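Local atomic coordinates of enzyme subtilase SubTY from Bacillus sp. TY145 (Bacillus sp., PDB entry 5FFN), a protein that probably hydrolyses peptide bonds in proteins as a calcium-binding serine protease of the subtilase family. Residues 30-35 and 133-138; 77-82 and 235-240; 119-124 and 151-156. All coordinates share one frame; numbering follows the deposited sequence.

Overall arrangement
Interactions 1 and 2 are buried, whereas interaction 3 is only partly so. In interaction 1 two neighbouring parallel strands of the central sheet meet, chiefly through backbone hydrogen bonds. Helix 72-81 of interaction 2 and helix 114-131 of interaction 3 pack on opposite faces of that sheet, the first on V31 and V33, the second on L34, V135 and I137; interaction 3 itself joins neighbouring helices of one layer. Interactions 2 and 3, centred about 24 Å apart, do not touch; the strand pair lies between, packing on a helix of each. Their chemistry follows their place: hydroxyls against a glycine and a bridging water in interaction 2, an apolar seam edged by an arginine and a tyrosine in interaction 3.

Interaction 1 of 3, residues 30-35 and 133-138; sequences KVAVLD and SKVVIN
V136 O is gripped twice by the neighbouring strand: A32 N donates to it from 2.8 Å, and V31 CA adds a CA-H...O contact at 3.3 Å. The pattern repeats along the pair, with K30 O receiving V136 N and V135 CA, and A32 O receiving N138 N and I137 CA. K30 N on K134 O and L34 N on N138 O bring the backbone bonds to five, which makes these strands parallel neighbours in the central sheet of the subtilase fold. Side chains alternate between the faces. V31, V33 and N138 turn to helix 72-81, and V31 CG1, anti to its backbone N (chi1 -178°), rests 3.5 Å from V136 O. On the other face, toward helix 114-131, A32 CB touches V135 CG1 at 4.1 Å and I137 CG1 a little farther off. K30 leaves the sheet: its chain bends at chi2 (-57°), CG passes S133 CB at 3.9 Å, and NZ continues to a salt bridge with E50. At the far end water 1 accepts from N138 ND2 at 2.9 Å and also lies within hydrogen-bonding distance of D35 OD2 and L34 O; N138 ND2 is also hydrogen-bonded to S140 OG. D35 OD1 bonds H72 ND1, consistent with the Ser-His-Asp triad of subtilases. An apolar, backbone-bonded strand pair thus ends in a polar cluster that carries the probable catalytic aspartate.

Interaction 2 of 3, residues 77-82 and 235-240; sequences AGTVLA and VESTWY
Beyond T238, which packs against G78 of the helix, come two flat side chains: Y240 CD1 stands 3.6 Å above one face of the W239 indole, off toward its rim, while W239 CE2 lies in the plane of the Y240 ring at its edge. These rings stay clear of residues 77-82, and the contact itself is made of smaller groups. G78 is the closest point. With no side chain there, its CA comes up against two hydroxyls of the strand, T238 OG1 at 3.2 Å and S237 OG at 3.4 Å. Both hydroxyls find their hydrogen bonds one turn earlier in the helix, S237 OG on H75 O and T238 OG1 on T74 O. T238 carries OG1 between its backbone N and carbonyl carbon (chi1 48°), which places that oxygen over the helix and leaves CG2 beside A82 CB at 4.2 Å. T79 adds a bridge: its OG1 is 2.8 Å from water 2, and the water donates to E236 O at 2.7 Å. V235 CG1 packs close to the same T79 hydroxyl. The axes of helix 77-81 and strand 235-238 meet at 93°, so the strand crosses the helix rather than following it. Strand 235-238 in turn pairs antiparallel with 244-247 through V235 with I247 and S237 with N245, and helix 250-267 flanks the junction, P255 and H256 touching T79 and M252 touching V235.

Interaction 3 of 3, residues 119-124 and 151-156; sequences AAIRHV and ASAVDY
I121 and A153 form the tight part of this contact between two nearly parallel helices, 114-131 and 148-159, in the successive beta-alpha-beta units of the subtilase alpha/beta core. The axes of 119-124 and 151-156 come within 8.4 Å, close enough for I121 to reach the backbone of A153. I121 CB lies 3.8 Å from A153 CB, while its CG2 presses on A153 O at 3.4 Å. The end of the same side chain reaches inward, CD1 meeting V154 CG2 at 4.1 Å. Beneath, I121 also packs on L34, I137 and M139 of the sheet, so this side of the seam is apolar and buried.

The outer side is polar and partly open to solvent, built from R122, S152 and Y156. The arginine chain runs extended from CG to NE, its CG passing A153 CB on the way, and spreads its guanidinium across the neighbouring helix. NH1 sits over one face of the Y156 ring, toward the rim, in an off-centre cation-pi contact with CZ 4.5 Å from the ring centroid. The two planes are inclined by 31°. With CG anti to the backbone N (chi1 178°) the Y156 ring swings toward R122, and chi2 turns its face to NH1; its OH goes on to a hydrogen bond with D126 OD1. At the edge of the guanidinium, NH2 donates to S152 OG at 2.8 Å, but the bond is weak, bent to 125° at the hydrogen. The ring edge is met as well: R122 O lies in the ring plane, 3.7 Å from Y156 CE2.

Interaction 1 of 3, residues 30-35 and 133-138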
ATOM      1  N   LYS A  30       5.903  -8.803 -13.470  1.00 14.08           N
ATOM      2  CA  LYS A  30       4.767  -7.903 -13.581  1.00 13.96           C
ATOM      3  C   LYS A  30       4.331  -7.458 -12.163  1.00 13.82           C
ATOM      4  O   LYS A  30       4.266  -8.303 -11.237  1.00 14.29           O
ATOM      5  CB  LYS A  30       3.580  -8.564 -14.248  1.00 14.71           C
ATOM      6  CG  LYS A  30       3.911  -9.462 -15.434  1.00 14.42           C
ATOM      7  CD  LYS A  30       4.683  -8.719 -16.547  1.00 15.88           C
ATOM      8  CE  LYS A  30       5.218  -9.683 -17.604  1.00 18.06           C
ATOM      9  NZ  LYS A  30       5.937  -8.873 -18.668  1.00 16.31           N
ATOM     10  N   VAL A  31       4.068  -6.174 -12.007  1.00 13.38           N
ATOM     11  CA  VAL A  31       3.434  -5.683 -10.763  1.00 13.84           C
ATOM     12  C   VAL A  31       2.045  -5.164 -11.124  1.00 13.98           C
ATOM     13  O   VAL A  31       1.885  -4.234 -11.964  1.00 14.49           O
ATOM     14  CB  VAL A  31       4.267  -4.644 -10.016  1.00 13.12           C
ATOM     15  CG1 VAL A  31       3.548  -4.240  -8.714  1.00 14.88           C
ATOM     16  CG2 VAL A  31       5.661  -5.196  -9.707  1.00 12.35           C
ATOM     17  N   ALA A  32       1.045  -5.794 -10.512  1.00 14.46           N
ATOM     18  CA  ALA A  32      -0.350  -5.394 -10.681  1.00 13.69           C
ATOM     19  C   ALA A  32      -0.716  -4.382  -9.589  1.00 12.51           C
ATOM     20  O   ALA A  32      -0.807  -4.723  -8.391  1.00 12.19           O
ATOM     21  CB  ALA A  32      -1.280  -6.590 -10.689  1.00 12.45           C
ATOM     22  N   VAL A  33      -0.880  -3.134 -10.016  1.00 11.49           N
ATOM     23  CA  VAL A  33      -1.258  -2.046  -9.111  1.00 11.91           C
ATOM     24  C   VAL A  33      -2.766  -1.885  -9.195  1.00 12.86           C
ATOM     25  O   VAL A  33      -3.320  -1.354 -10.207  1.00 11.37           O
ATOM     26  CB  VAL A  33      -0.514  -0.741  -9.424  1.00 11.77           C
ATOM     27  CG1 VAL A  33      -1.033   0.402  -8.566  1.00 13.02           C
ATOM     28  CG2 VAL A  33       0.982  -0.937  -9.240  1.00 11.59           C
ATOM     29  N   LEU A  34      -3.430  -2.344  -8.137  1.00 12.13           N
ATOM     30  CA  LEU A  34      -4.907  -2.354  -8.033  1.00 12.43           C
ATOM     31  C   LEU A  34      -5.261  -1.115  -7.213  1.00 12.25           C
ATOM     32  O   LEU A  34      -5.098  -1.086  -6.006  1.00 12.02           O
ATOM     33  CB  LEU A  34      -5.421  -3.647  -7.391  1.00 12.07           C
ATOM     34  CG  LEU A  34      -5.693  -4.829  -8.315  1.00 11.74           C
ATOM     35  CD1 LEU A  34      -4.432  -5.242  -9.141  1.00 10.80           C
ATOM     36  CD2 LEU A  34      -6.286  -6.022  -7.519  1.00 12.80           C
ATOM     37  N   ASP A  35      -5.722  -0.078  -7.895  1.00 11.98           N
ATOM     38  CA  ASP A  35      -5.762   1.220  -7.294  1.00 11.49           C
ATOM     39  C   ASP A  35      -6.724   2.171  -8.023  1.00 12.87           C
ATOM     40  O   ASP A  35      -7.696   1.723  -8.653  1.00 12.98           O
ATOM     41  CB  ASP A  35      -4.324   1.794  -7.232  1.00 12.41           C
ATOM     42  CG  ASP A  35      -4.105   2.705  -6.043  1.00 11.54           C
ATOM     43  OD1 ASP A  35      -4.736   3.779  -5.987  1.00 11.99           O
ATOM     44  OD2 ASP A  35      -3.290   2.329  -5.164  1.00 14.67           O
ATOM     45  N   SER A 133       3.036 -15.707 -16.271  1.00 19.07           N
ATOM     46  CA  SER A 133       3.776 -14.578 -15.728  1.00 18.47           C
ATOM     47  C   SER A 133       4.037 -14.689 -14.201  1.00 16.58           C
ATOM     48  O   SER A 133       3.295 -15.332 -13.436  1.00 16.00           O
ATOM     49  CB  SER A 133       3.040 -13.265 -16.016  1.00 18.76           C
ATOM     50  OG  SER A 133       2.802 -13.064 -17.408  1.00 20.02           O
ATOM     51  N   LYS A 134       5.108 -14.022 -13.787  1.00 16.53           N
ATOM     52  CA  LYS A 134       5.432 -13.839 -12.364  1.00 15.77           C
ATOM     53  C   LYS A 134       4.856 -12.473 -11.983  1.00 13.63           C
ATOM     54  O   LYS A 134       5.226 -11.451 -12.539  1.00 14.00           O
ATOM     55  CB  LYS A 134       6.943 -13.897 -12.131  1.00 16.31           C
ATOM     56  CG  LYS A 134       7.556 -15.255 -12.402  1.00 18.23           C
ATOM     57  CD  LYS A 134       9.059 -15.223 -12.361  1.00 25.11           C
ATOM     58  CE  LYS A 134       9.655 -16.432 -13.098  1.00 29.39           C
ATOM     59  NZ  LYS A 134       8.938 -17.694 -12.851  1.00 32.62           N
ATOM     60  N   VAL A 135       3.896 -12.467 -11.060  1.00 12.09           N
ATOM     61  CA  VAL A 135       3.138 -11.286 -10.781  1.00 12.57           C
ATOM     62  C   VAL A 135       3.090 -11.021  -9.274  1.00 12.45           C
ATOM     63  O   VAL A 135       2.873 -11.930  -8.478  1.00 12.00           O
ATOM     64  CB  VAL A 135       1.670 -11.382 -11.308  1.00 13.01           C
ATOM     65  CG1 VAL A 135       0.923 -10.048 -11.110  1.00 13.25           C
ATOM     66  CG2 VAL A 135       1.640 -11.854 -12.788  1.00 14.12           C
ATOM     67  N   VAL A 136       3.298  -9.762  -8.928  1.00 11.29           N
ATOM     68  CA  VAL A 136       3.116  -9.291  -7.577  1.00 11.30           C
ATOM     69  C   VAL A 136       1.932  -8.293  -7.609  1.00 10.88           C
ATOM     70  O   VAL A 136       1.936  -7.354  -8.402  1.00 11.61           O
ATOM     71  CB  VAL A 136       4.347  -8.527  -7.092  1.00 11.67           C
ATOM     72  CG1 VAL A 136       4.166  -8.064  -5.604  1.00 13.82           C
ATOM     73  CG2 VAL A 136       5.611  -9.398  -7.225  1.00 12.57           C
ATOM     74  N   ILE A 137       0.944  -8.513  -6.756  1.00 10.27           N
ATOM     75  CA  ILE A 137      -0.156  -7.585  -6.585  1.00 10.87           C
ATOM     76  C   ILE A 137       0.233  -6.599  -5.507  1.00  9.89           C
ATOM     77  O   ILE A 137       0.676  -7.003  -4.415  1.00 11.14           O
ATOM     78  CB  ILE A 137      -1.428  -8.293  -6.149  1.00  9.98           C
ATOM     79  CG1 ILE A 137      -2.003  -9.085  -7.320  1.00 11.63           C
ATOM     80  CG2 ILE A 137      -2.422  -7.279  -5.599  1.00 10.42           C
ATOM     81  CD1 ILE A 137      -3.211  -9.987  -6.957  1.00 11.41           C
ATOM     82  N   ASN A 138       0.052  -5.332  -5.817  1.00  8.59           N
ATOM     83  CA  ASN A 138       0.077  -4.258  -4.858  1.00 10.23           C
ATOM     84  C   ASN A 138      -1.308  -3.725  -4.563  1.00  9.83           C
ATOM     85  O   ASN A 138      -2.000  -3.234  -5.478  1.00  9.54           O
ATOM     86  CB  ASN A 138       0.937  -3.114  -5.405  1.00  9.02           C
ATOM     87  CG  ASN A 138       1.170  -1.984  -4.399  1.00 10.61           C
ATOM     88  OD1 ASN A 138       2.282  -1.850  -3.877  1.00 10.98           O
ATOM     89  ND2 ASN A 138       0.128  -1.133  -4.148  1.00  8.47           N
TER
HETATM   90  O   HOH W   1      -2.567  -0.215  -4.873  1.00  9.18           O

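Interaction 2 of 3, residues 77-82 and 235-240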
ATOM      1  N   ALA A  77       2.338   3.454  -8.319  1.00 12.75           N
ATOM      2  CA  ALA A  77       2.978   2.796  -9.405  1.00 12.97           C
ATOM      3  C   ALA A  77       4.422   3.330  -9.568  1.00 12.92           C
ATOM      4  O   ALA A  77       5.347   2.543  -9.862  1.00 15.43           O
ATOM      5  CB  ALA A  77       2.167   2.977 -10.657  1.00 12.85           C
ATOM      6  N   GLY A  78       4.602   4.639  -9.399  1.00 13.36           N
ATOM      7  CA  GLY A  78       5.927   5.259  -9.558  1.00 14.37           C
ATOM      8  C   GLY A  78       6.931   4.732  -8.526  1.00 13.93           C
ATOM      9  O   GLY A  78       8.114   4.491  -8.828  1.00 14.88           O
ATOM     10  N   THR A  79       6.439   4.479  -7.322  1.00 12.79           N
ATOM     11  CA  THR A  79       7.321   3.976  -6.253  1.00 11.96           C
ATOM     12  C   THR A  79       7.759   2.583  -6.638  1.00 12.29           C
ATOM     13  O   THR A  79       8.931   2.219  -6.451  1.00 11.78           O
ATOM     14  CB  THR A  79       6.614   4.061  -4.865  1.00 11.40           C
ATOM     15  OG1 THR A  79       6.385   5.439  -4.475  1.00 12.74           O
ATOM     16  CG2 THR A  79       7.454   3.379  -3.781  1.00 11.32           C
ATOM     17  N   VAL A  80       6.844   1.796  -7.236  1.00 11.72           N
ATOM     18  CA  VAL A  80       7.193   0.463  -7.671  1.00 12.11           C
ATOM     19  C   VAL A  80       8.269   0.502  -8.772  1.00 12.98           C
ATOM     20  O   VAL A  80       9.289  -0.235  -8.729  1.00 12.43           O
ATOM     21  CB  VAL A  80       5.980  -0.312  -8.209  1.00 11.79           C
ATOM     22  CG1 VAL A  80       6.375  -1.674  -8.729  1.00 13.09           C
ATOM     23  CG2 VAL A  80       4.918  -0.515  -7.136  1.00 11.53           C
ATOM     24  N   LEU A  81       8.004   1.307  -9.795  1.00 13.62           N
ATOM     25  CA  LEU A  81       8.714   1.081 -11.042  1.00 14.38           C
ATOM     26  C   LEU A  81       8.978   2.291 -11.940  1.00 15.33           C
ATOM     27  O   LEU A  81       9.291   2.067 -13.107  1.00 17.13           O
ATOM     28  CB  LEU A  81       8.084  -0.082 -11.818  1.00 14.31           C
ATOM     29  CG  LEU A  81       6.551  -0.101 -12.000  1.00 12.86           C
ATOM     30  CD1 LEU A  81       6.049   1.099 -12.817  1.00 14.41           C
ATOM     31  CD2 LEU A  81       6.111  -1.378 -12.659  1.00 14.60           C
ATOM     32  N   ALA A  82       8.891   3.515 -11.428  1.00 16.24           N
ATOM     33  CA  ALA A  82       9.253   4.674 -12.290  1.00 16.76           C
ATOM     34  C   ALA A  82      10.716   4.483 -12.740  1.00 18.10           C
ATOM     35  O   ALA A  82      11.591   3.999 -11.972  1.00 16.71           O
ATOM     36  CB  ALA A  82       9.083   5.977 -11.581  1.00 17.13           C
ATOM     37  N   VAL A 235       6.669  10.599   0.985  1.00 14.23           N
ATOM     38  CA  VAL A 235       7.204   9.906  -0.160  1.00 14.20           C
ATOM     39  C   VAL A 235       6.845  10.630  -1.455  1.00 14.99           C
ATOM     40  O   VAL A 235       5.675  10.702  -1.851  1.00 15.29           O
ATOM     41  CB  VAL A 235       6.668   8.413  -0.239  1.00 12.86           C
ATOM     42  CG1 VAL A 235       7.041   7.747  -1.527  1.00 12.49           C
ATOM     43  CG2 VAL A 235       7.220   7.622   0.963  1.00 13.96           C
ATOM     44  N   GLU A 236       7.870  11.105  -2.143  1.00 15.60           N
ATOM     45  CA  GLU A 236       7.729  11.680  -3.480  1.00 15.99           C
ATOM     46  C   GLU A 236       7.661  10.648  -4.581  1.00 15.72           C
ATOM     47  O   GLU A 236       8.416   9.665  -4.617  1.00 16.02           O
ATOM     48  CB  GLU A 236       8.906  12.627  -3.735  1.00 16.38           C
ATOM     49  CG  GLU A 236       8.832  13.375  -5.031  1.00 19.38           C
ATOM     50  CD  GLU A 236       9.958  14.411  -5.181  1.00 22.76           C
ATOM     51  OE1 GLU A 236      10.874  14.439  -4.303  1.00 20.99           O
ATOM     52  OE2 GLU A 236       9.864  15.217  -6.149  1.00 19.55           O
ATOM     53  N   SER A 237       6.715  10.833  -5.506  1.00 14.65           N
ATOM     54  CA  SER A 237       6.595   9.958  -6.625  1.00 14.88           C
ATOM     55  C   SER A 237       5.842  10.699  -7.742  1.00 15.59           C
ATOM     56  O   SER A 237       5.529  11.905  -7.597  1.00 16.72           O
ATOM     57  CB  SER A 237       5.848   8.658  -6.229  1.00 13.27           C
ATOM     58  OG  SER A 237       5.893   7.706  -7.240  1.00 12.32           O
ATOM     59  N   THR A 238       5.586   9.939  -8.793  1.00 16.79           N
ATOM     60  CA  THR A 238       4.844  10.337  -9.993  1.00 17.63           C
ATOM     61  C   THR A 238       3.384  10.705  -9.645  1.00 19.17           C
ATOM     62  O   THR A 238       2.805  10.144  -8.723  1.00 17.91           O
ATOM     63  CB  THR A 238       4.859   9.232 -11.017  1.00 18.44           C
ATOM     64  OG1 THR A 238       4.522   7.966 -10.433  1.00 17.24           O
ATOM     65  CG2 THR A 238       6.222   9.077 -11.709  1.00 17.89           C
ATOM     66  N   TRP A 239       2.812  11.640 -10.412  1.00 19.37           N
ATOM     67  CA  TRP A 239       1.459  12.148 -10.162  1.00 19.09           C
ATOM     68  C   TRP A 239       0.652  12.209 -11.449  1.00 18.30           C
ATOM     69  O   TRP A 239       1.196  12.249 -12.556  1.00 18.59           O
ATOM     70  CB  TRP A 239       1.530  13.497  -9.481  1.00 19.62           C
ATOM     71  CG  TRP A 239       0.303  13.930  -8.759  1.00 19.65           C
ATOM     72  CD1 TRP A 239      -0.476  15.034  -9.009  1.00 22.14           C
ATOM     73  CD2 TRP A 239      -0.272  13.286  -7.631  1.00 20.65           C
ATOM     74  NE1 TRP A 239      -1.493  15.116  -8.090  1.00 21.35           N
ATOM     75  CE2 TRP A 239      -1.394  14.043  -7.237  1.00 20.34           C
ATOM     76  CE3 TRP A 239       0.064  12.134  -6.905  1.00 18.98           C
ATOM     77  CZ2 TRP A 239      -2.183  13.680  -6.149  1.00 21.30           C
ATOM     78  CZ3 TRP A 239      -0.693  11.802  -5.809  1.00 20.29           C
ATOM     79  CH2 TRP A 239      -1.809  12.561  -5.445  1.00 20.34           C
ATOM     80  N   TYR A 240      -0.674  12.115 -11.297  1.00 18.34           N
ATOM     81  CA  TYR A 240      -1.551  11.854 -12.417  1.00 18.70           C
ATOM     82  C   TYR A 240      -1.621  13.029 -13.414  1.00 19.58           C
ATOM     83  O   TYR A 240      -2.006  12.817 -14.550  1.00 19.50           O
ATOM     84  CB  TYR A 240      -2.988  11.492 -11.957  1.00 20.19           C
ATOM     85  CG  TYR A 240      -3.855  12.656 -11.517  1.00 18.12           C
ATOM     86  CD1 TYR A 240      -3.673  13.281 -10.293  1.00 20.81           C
ATOM     87  CD2 TYR A 240      -4.922  13.081 -12.329  1.00 22.57           C
ATOM     88  CE1 TYR A 240      -4.488  14.331  -9.902  1.00 21.94           C
ATOM     89  CE2 TYR A 240      -5.745  14.100 -11.945  1.00 23.39           C
ATOM     90  CZ  TYR A 240      -5.540  14.733 -10.755  1.00 25.42           C
ATOM     91  OH  TYR A 240      -6.382  15.774 -10.391  1.00 26.99           O
TER
HETATM   92  O   HOH W   2       8.684   7.000  -4.533  1.00 13.80           O

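Interaction 3 of 3, residues 119-124 and 151-156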
ATOM      1  N   ALA A 119     -12.997  -8.948  -7.856  1.00 11.00           N
ATOM      2  CA  ALA A 119     -12.988  -9.348  -9.281  1.00 10.89           C
ATOM      3  C   ALA A 119     -11.614  -9.106  -9.902  1.00 11.14           C
ATOM      4  O   ALA A 119     -11.067  -9.983 -10.617  1.00 12.67           O
ATOM      5  CB  ALA A 119     -14.024  -8.634  -9.999  1.00 10.76           C
ATOM      6  N   ALA A 120     -11.025  -7.964  -9.559  1.00 12.21           N
ATOM      7  CA  ALA A 120      -9.727  -7.564 -10.070  1.00 11.58           C
ATOM      8  C   ALA A 120      -8.604  -8.518  -9.600  1.00 12.02           C
ATOM      9  O   ALA A 120      -7.777  -8.939 -10.402  1.00 11.26           O
ATOM     10  CB  ALA A 120      -9.423  -6.150  -9.703  1.00 12.20           C
ATOM     11  N   ILE A 121      -8.621  -8.898  -8.328  1.00 10.65           N
ATOM     12  CA  ILE A 121      -7.638  -9.873  -7.760  1.00 11.25           C
ATOM     13  C   ILE A 121      -7.695 -11.232  -8.467  1.00 11.50           C
ATOM     14  O   ILE A 121      -6.692 -11.779  -8.903  1.00 11.93           O
ATOM     15  CB  ILE A 121      -7.865 -10.064  -6.246  1.00 11.21           C
ATOM     16  CG1 ILE A 121      -7.661  -8.743  -5.514  1.00 10.71           C
ATOM     17  CG2 ILE A 121      -6.917 -11.127  -5.677  1.00 12.70           C
ATOM     18  CD1 ILE A 121      -8.225  -8.748  -4.084  1.00  9.74           C
ATOM     19  N   ARG A 122      -8.909 -11.763  -8.590  1.00 11.86           N
ATOM     20  CA  ARG A 122      -9.132 -13.011  -9.313  1.00 13.34           C
ATOM     21  C   ARG A 122      -8.682 -12.937 -10.766  1.00 13.78           C
ATOM     22  O   ARG A 122      -8.079 -13.893 -11.262  1.00 13.35           O
ATOM     23  CB  ARG A 122     -10.594 -13.417  -9.234  1.00 14.10           C
ATOM     24  CG  ARG A 122     -10.994 -13.745  -7.831  1.00 14.82           C
ATOM     25  CD  ARG A 122     -12.454 -14.122  -7.718  1.00 18.14           C
ATOM     26  NE  ARG A 122     -12.697 -14.810  -6.461  1.00 21.56           N
ATOM     27  CZ  ARG A 122     -12.567 -16.124  -6.266  1.00 21.88           C
ATOM     28  NH1 ARG A 122     -12.243 -16.933  -7.243  1.00 21.43           N
ATOM     29  NH2 ARG A 122     -12.809 -16.619  -5.067  1.00 26.58           N
ATOM     30  N   HIS A 123      -8.936 -11.797 -11.401  1.00 12.91           N
ATOM     31  CA  HIS A 123      -8.528 -11.578 -12.779  1.00 14.12           C
ATOM     32  C   HIS A 123      -6.988 -11.578 -12.919  1.00 14.52           C
ATOM     33  O   HIS A 123      -6.451 -12.216 -13.800  1.00 14.09           O
ATOM     34  CB  HIS A 123      -9.169 -10.315 -13.323  1.00 14.00           C
ATOM     35  CG  HIS A 123      -8.906 -10.088 -14.779  1.00 17.94           C
ATOM     36  ND1 HIS A 123      -9.585 -10.757 -15.773  1.00 24.86           N
ATOM     37  CD2 HIS A 123      -8.018  -9.285 -15.405  1.00 21.59           C
ATOM     38  CE1 HIS A 123      -9.113 -10.386 -16.955  1.00 24.54           C
ATOM     39  NE2 HIS A 123      -8.169  -9.484 -16.765  1.00 21.71           N
ATOM     40  N   VAL A 124      -6.282 -10.909 -12.014  1.00 13.39           N
ATOM     41  CA  VAL A 124      -4.820 -10.996 -11.993  1.00 13.49           C
ATOM     42  C   VAL A 124      -4.365 -12.461 -11.995  1.00 12.32           C
ATOM     43  O   VAL A 124      -3.510 -12.836 -12.794  1.00 12.75           O
ATOM     44  CB  VAL A 124      -4.188 -10.261 -10.765  1.00 13.60           C
ATOM     45  CG1 VAL A 124      -2.658 -10.519 -10.692  1.00 12.51           C
ATOM     46  CG2 VAL A 124      -4.469  -8.780 -10.794  1.00 13.94           C
ATOM     47  N   ALA A 151     -11.056 -11.517   0.735  1.00  8.65           N
ATOM     48  CA  ALA A 151     -10.206 -12.572   1.314  1.00  9.24           C
ATOM     49  C   ALA A 151     -10.236 -13.825   0.446  1.00  9.64           C
ATOM     50  O   ALA A 151      -9.182 -14.438   0.175  1.00  9.61           O
ATOM     51  CB  ALA A 151     -10.666 -12.923   2.746  1.00  9.63           C
ATOM     52  N   SER A 152     -11.446 -14.198  -0.017  1.00 10.41           N
ATOM     53  CA  SER A 152     -11.585 -15.327  -0.931  1.00 11.26           C
ATOM     54  C   SER A 152     -10.733 -15.135  -2.204  1.00 10.99           C
ATOM     55  O   SER A 152     -10.027 -16.083  -2.660  1.00 10.98           O
ATOM     56  CB  SER A 152     -13.049 -15.530  -1.299  1.00 10.67           C
ATOM     57  OG  SER A 152     -13.189 -16.568  -2.265  1.00 13.20           O
ATOM     58  N   ALA A 153     -10.756 -13.917  -2.728  1.00 11.27           N
ATOM     59  CA  ALA A 153      -9.997 -13.549  -3.950  1.00 11.04           C
ATOM     60  C   ALA A 153      -8.495 -13.617  -3.688  1.00 10.71           C
ATOM     61  O   ALA A 153      -7.718 -14.189  -4.498  1.00 10.46           O
ATOM     62  CB  ALA A 153     -10.401 -12.202  -4.413  1.00 11.71           C
ATOM     63  N   VAL A 154      -8.067 -13.082  -2.542  1.00  9.87           N
ATOM     64  CA  VAL A 154      -6.649 -13.137  -2.174  1.00  9.81           C
ATOM     65  C   VAL A 154      -6.172 -14.597  -2.105  1.00 10.84           C
ATOM     66  O   VAL A 154      -5.088 -14.912  -2.620  1.00 10.85           O
ATOM     67  CB  VAL A 154      -6.410 -12.380  -0.839  1.00 10.35           C
ATOM     68  CG1 VAL A 154      -5.052 -12.770  -0.198  1.00 12.26           C
ATOM     69  CG2 VAL A 154      -6.578 -10.889  -1.063  1.00 10.75           C
ATOM     70  N   ASP A 155      -6.955 -15.468  -1.461  1.00 10.59           N
ATOM     71  CA  ASP A 155      -6.575 -16.896  -1.334  1.00 12.15           C
ATOM     72  C   ASP A 155      -6.526 -17.590  -2.690  1.00 12.72           C
ATOM     73  O   ASP A 155      -5.684 -18.421  -2.912  1.00 12.68           O
ATOM     74  CB  ASP A 155      -7.470 -17.641  -0.353  1.00 12.72           C
ATOM     75  CG  ASP A 155      -7.269 -17.166   1.083  1.00 16.94           C
ATOM     76  OD1 ASP A 155      -6.254 -16.481   1.345  1.00 21.14           O
ATOM     77  OD2 ASP A 155      -8.144 -17.427   1.921  1.00 19.72           O
ATOM     78  N   TYR A 156      -7.468 -17.240  -3.564  1.00 12.38           N
ATOM     79  CA  TYR A 156      -7.498 -17.750  -4.918  1.00 12.38           C
ATOM     80  C   TYR A 156      -6.216 -17.369  -5.657  1.00 11.64           C
ATOM     81  O   TYR A 156      -5.586 -18.223  -6.290  1.00 11.88           O
ATOM     82  CB  TYR A 156      -8.701 -17.184  -5.641  1.00 13.36           C
ATOM     83  CG  TYR A 156      -8.843 -17.593  -7.091  1.00 14.23           C
ATOM     84  CD1 TYR A 156      -9.298 -18.874  -7.419  1.00 16.17           C
ATOM     85  CD2 TYR A 156      -8.563 -16.706  -8.126  1.00 14.05           C
ATOM     86  CE1 TYR A 156      -9.484 -19.231  -8.734  1.00 16.49           C
ATOM     87  CE2 TYR A 156      -8.757 -17.058  -9.459  1.00 14.79           C
ATOM     88  CZ  TYR A 156      -9.208 -18.320  -9.748  1.00 18.52           C
ATOM     89  OH  TYR A 156      -9.428 -18.660 -11.064  1.00 19.13           O
TER